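Local structure of 3-dehydroquinate dehydratase (3JS3) at residues K21-I26 against L46-W51. The protein catalyses the cis-dehydration of 3-dehydroquinate to 3-dehydroshikimate through an imine intermediate, the third step of the chorismate pathway. Numbering follows the deposited sequence.
Sequences KICVPI and LDIIEW. With DHS (3-amino-4,5-dihydroxy-cyclohex-1-enecarboxylate), chain E.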
loop_
_atom_site.group_PDB
_atom_site.type_symbol
_atom_site.label_atom_id
_atom_site.label_comp_id
_atom_site.label_asym_id
_atom_site.label_seq_id
_atom_site.Cartn_x
_atom_site.Cartn_y
_atom_site.Cartn_z
ATOM N N LYS A 21 -14.424 4.237 0.469
ATOM C CA LYS A 21 -14.995 5.192 1.380
ATOM C C LYS A 21 -14.412 5.047 2.766
ATOM O O LYS A 21 -14.289 3.932 3.289
ATOM C CB LYS A 21 -16.525 5.046 1.416
ATOM C CG LYS A 21 -17.153 5.044 0.037
ATOM C CD LYS A 21 -16.685 6.235 -0.808
ATOM C CE LYS A 21 -17.203 6.128 -2.206
ATOM N NZ LYS A 21 -16.628 7.182 -3.025
ATOM N N ILE A 22 -14.039 6.181 3.352
ATOM C CA ILE A 22 -13.465 6.197 4.688
ATOM C C ILE A 22 -14.539 6.244 5.750
ATOM O O ILE A 22 -15.433 7.109 5.719
ATOM C CB ILE A 22 -12.539 7.419 4.910
ATOM C CG1 ILE A 22 -11.366 7.370 3.948
ATOM C CG2 ILE A 22 -12.044 7.439 6.363
ATOM C CD1 ILE A 22 -10.468 8.639 3.949
ATOM N N CYS A 23 -14.414 5.352 6.723
ATOM C CA CYS A 23 -15.340 5.285 7.829
ATOM C C CYS A 23 -14.590 5.571 9.105
ATOM O O CYS A 23 -13.555 4.980 9.362
ATOM C CB CYS A 23 -15.986 3.918 7.910
ATOM S SG CYS A 23 -17.226 3.795 9.236
ATOM N N VAL A 24 -15.101 6.497 9.899
ATOM C CA VAL A 24 -14.435 6.864 11.122
ATOM C C VAL A 24 -15.294 6.460 12.321
ATOM O O VAL A 24 -16.478 6.806 12.405
ATOM C CB VAL A 24 -14.099 8.362 11.138
ATOM C CG1 VAL A 24 -13.317 8.718 12.392
ATOM C CG2 VAL A 24 -13.293 8.744 9.862
ATOM N N PRO A 25 -14.709 5.689 13.235
ATOM C CA PRO A 25 -15.452 5.246 14.407
ATOM C C PRO A 25 -15.586 6.281 15.513
ATOM O O PRO A 25 -14.723 7.116 15.682
ATOM C CB PRO A 25 -14.594 4.084 14.945
ATOM C CG PRO A 25 -13.833 3.611 13.779
ATOM C CD PRO A 25 -13.493 4.898 13.051
ATOM N N ILE A 26 -16.693 6.205 16.238
ATOM C CA ILE A 26 -16.911 6.989 17.448
ATOM C C ILE A 26 -16.863 5.915 18.538
ATOM O O ILE A 26 -17.590 4.926 18.473
ATOM C CB ILE A 26 -18.224 7.769 17.414
ATOM C CG1 ILE A 26 -18.072 8.936 16.440
ATOM C CG2 ILE A 26 -18.580 8.299 18.791
ATOM C CD1 ILE A 26 -19.315 9.761 16.270
ATOM N N LEU A 46 -14.331 12.871 5.428
ATOM C CA LEU A 46 -14.637 11.461 5.616
ATOM C C LEU A 46 -15.956 11.162 4.940
ATOM O O LEU A 46 -16.679 12.075 4.551
ATOM C CB LEU A 46 -14.708 11.128 7.117
ATOM C CG LEU A 46 -15.738 11.924 7.920
ATOM C CD1 LEU A 46 -17.165 11.408 7.601
ATOM C CD2 LEU A 46 -15.441 11.845 9.431
ATOM N N ASP A 47 -16.279 9.884 4.824
ATOM C CA ASP A 47 -17.497 9.482 4.151
ATOM C C ASP A 47 -18.626 8.965 5.058
ATOM O O ASP A 47 -19.788 9.341 4.884
ATOM C CB ASP A 47 -17.134 8.435 3.137
ATOM C CG ASP A 47 -16.179 8.967 2.082
ATOM O OD1 ASP A 47 -16.562 9.913 1.386
ATOM O OD2 ASP A 47 -15.066 8.410 1.929
ATOM N N ILE A 48 -18.282 8.135 6.031
ATOM C CA ILE A 48 -19.261 7.528 6.906
ATOM C C ILE A 48 -18.735 7.564 8.322
ATOM O O ILE A 48 -17.533 7.550 8.538
ATOM C CB ILE A 48 -19.453 6.027 6.510
ATOM C CG1 ILE A 48 -19.784 5.876 5.023
ATOM C CG2 ILE A 48 -20.536 5.337 7.353
ATOM C CD1 ILE A 48 -19.766 4.394 4.533
ATOM N N ILE A 49 -19.625 7.593 9.295
ATOM C CA ILE A 49 -19.225 7.541 10.709
ATOM C C ILE A 49 -19.822 6.265 11.269
ATOM O O ILE A 49 -20.972 5.937 10.964
ATOM C CB ILE A 49 -19.764 8.740 11.517
ATOM C CG1 ILE A 49 -19.016 10.015 11.151
ATOM C CG2 ILE A 49 -19.615 8.516 13.024
ATOM C CD1 ILE A 49 -19.621 11.282 11.788
ATOM N N GLU A 50 -19.023 5.519 12.036
ATOM C CA GLU A 50 -19.482 4.299 12.702
ATOM C C GLU A 50 -19.592 4.547 14.192
ATOM O O GLU A 50 -18.622 4.986 14.826
ATOM C CB GLU A 50 -18.498 3.131 12.522
ATOM C CG GLU A 50 -18.890 1.846 13.323
ATOM C CD GLU A 50 -17.878 0.659 13.187
ATOM O OE1 GLU A 50 -16.660 0.867 13.265
ATOM O OE2 GLU A 50 -18.312 -0.491 13.082
ATOM N N TRP A 51 -20.758 4.287 14.765
ATOM C CA TRP A 51 -20.866 4.397 16.203
ATOM C C TRP A 51 -20.642 3.009 16.808
ATOM O O TRP A 51 -21.468 2.096 16.675
ATOM C CB TRP A 51 -22.177 5.056 16.645
ATOM C CG TRP A 51 -22.305 5.155 18.133
ATOM C CD1 TRP A 51 -21.296 5.271 19.023
ATOM C CD2 TRP A 51 -23.518 5.232 18.893
ATOM N NE1 TRP A 51 -21.789 5.347 20.293
ATOM C CE2 TRP A 51 -23.153 5.342 20.243
ATOM C CE3 TRP A 51 -24.873 5.205 18.560
ATOM C CZ2 TRP A 51 -24.091 5.417 21.271
ATOM C CZ3 TRP A 51 -25.817 5.274 19.582
ATOM C CH2 TRP A 51 -25.417 5.374 20.922
HETATM C C1 DHS E . -12.736 -2.467 11.777
HETATM C C3 DHS E . -15.128 -3.187 11.510
HETATM C C4 DHS E . -15.534 -2.044 12.459
HETATM C C5 DHS E . -14.436 -1.688 13.448
HETATM C C6 DHS E . -13.156 -1.363 12.693
HETATM C C7 DHS E . -11.316 -2.502 11.402
HETATM C C2 DHS E . -13.631 -3.334 11.284
HETATM O O2 DHS E . -16.701 -2.466 13.158
HETATM O O3 DHS E . -14.713 -0.515 14.222
HETATM O O4 DHS E . -10.732 -3.585 11.125
HETATM O O5 DHS E . -10.693 -1.418 11.393
#
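Cys23 lays its thiol over the base of Glu50, SG lying 3.6 Å from CB of Glu50, on the face that these two residues share with Pro25 and Ile48. With chi1 at -177° the sulfur points away from the backbone N and forward along the strand, which brings it to Glu50. From there the glutamate runs out extended to the bound 3-amino-4,5-dihydroxy-cyclohex-1-enecarboxylate, where its carboxylate takes both ligand hydroxyls, O3 on OE1 at 2.6 Å and O2 on OE2 at 2.5 Å. Thr84 OG1 also bonds OE2, a second-shell contact that probably helps to fix the carboxylate's rotation. On the other face, Ile26 presses CD1 against CG2 of Ile49 at a tight 3.5 Å, and Val24 CG2 meets Leu46 CD2.

The backbones form a parallel ladder whose bonds lead from Ile48 N to Ile22 O, Val24 N to Ile48 O, Glu50 N to Val24 O and Ile26 N to Glu50 O. At its start Asp47 completes the pairing: OD2 accepts Ile22 N through its anti lone pair at 2.8 Å, while its own N joins Ile48 N on Ile22 O.

The two strands and helix 31-41 between them make up a beta-alpha-beta unit of the TIM barrel. Strands 81-84 and 227-229 flank the pair, and helices 62-76 and 243-254 pack against the Val24, Ile26 and Ile49 face.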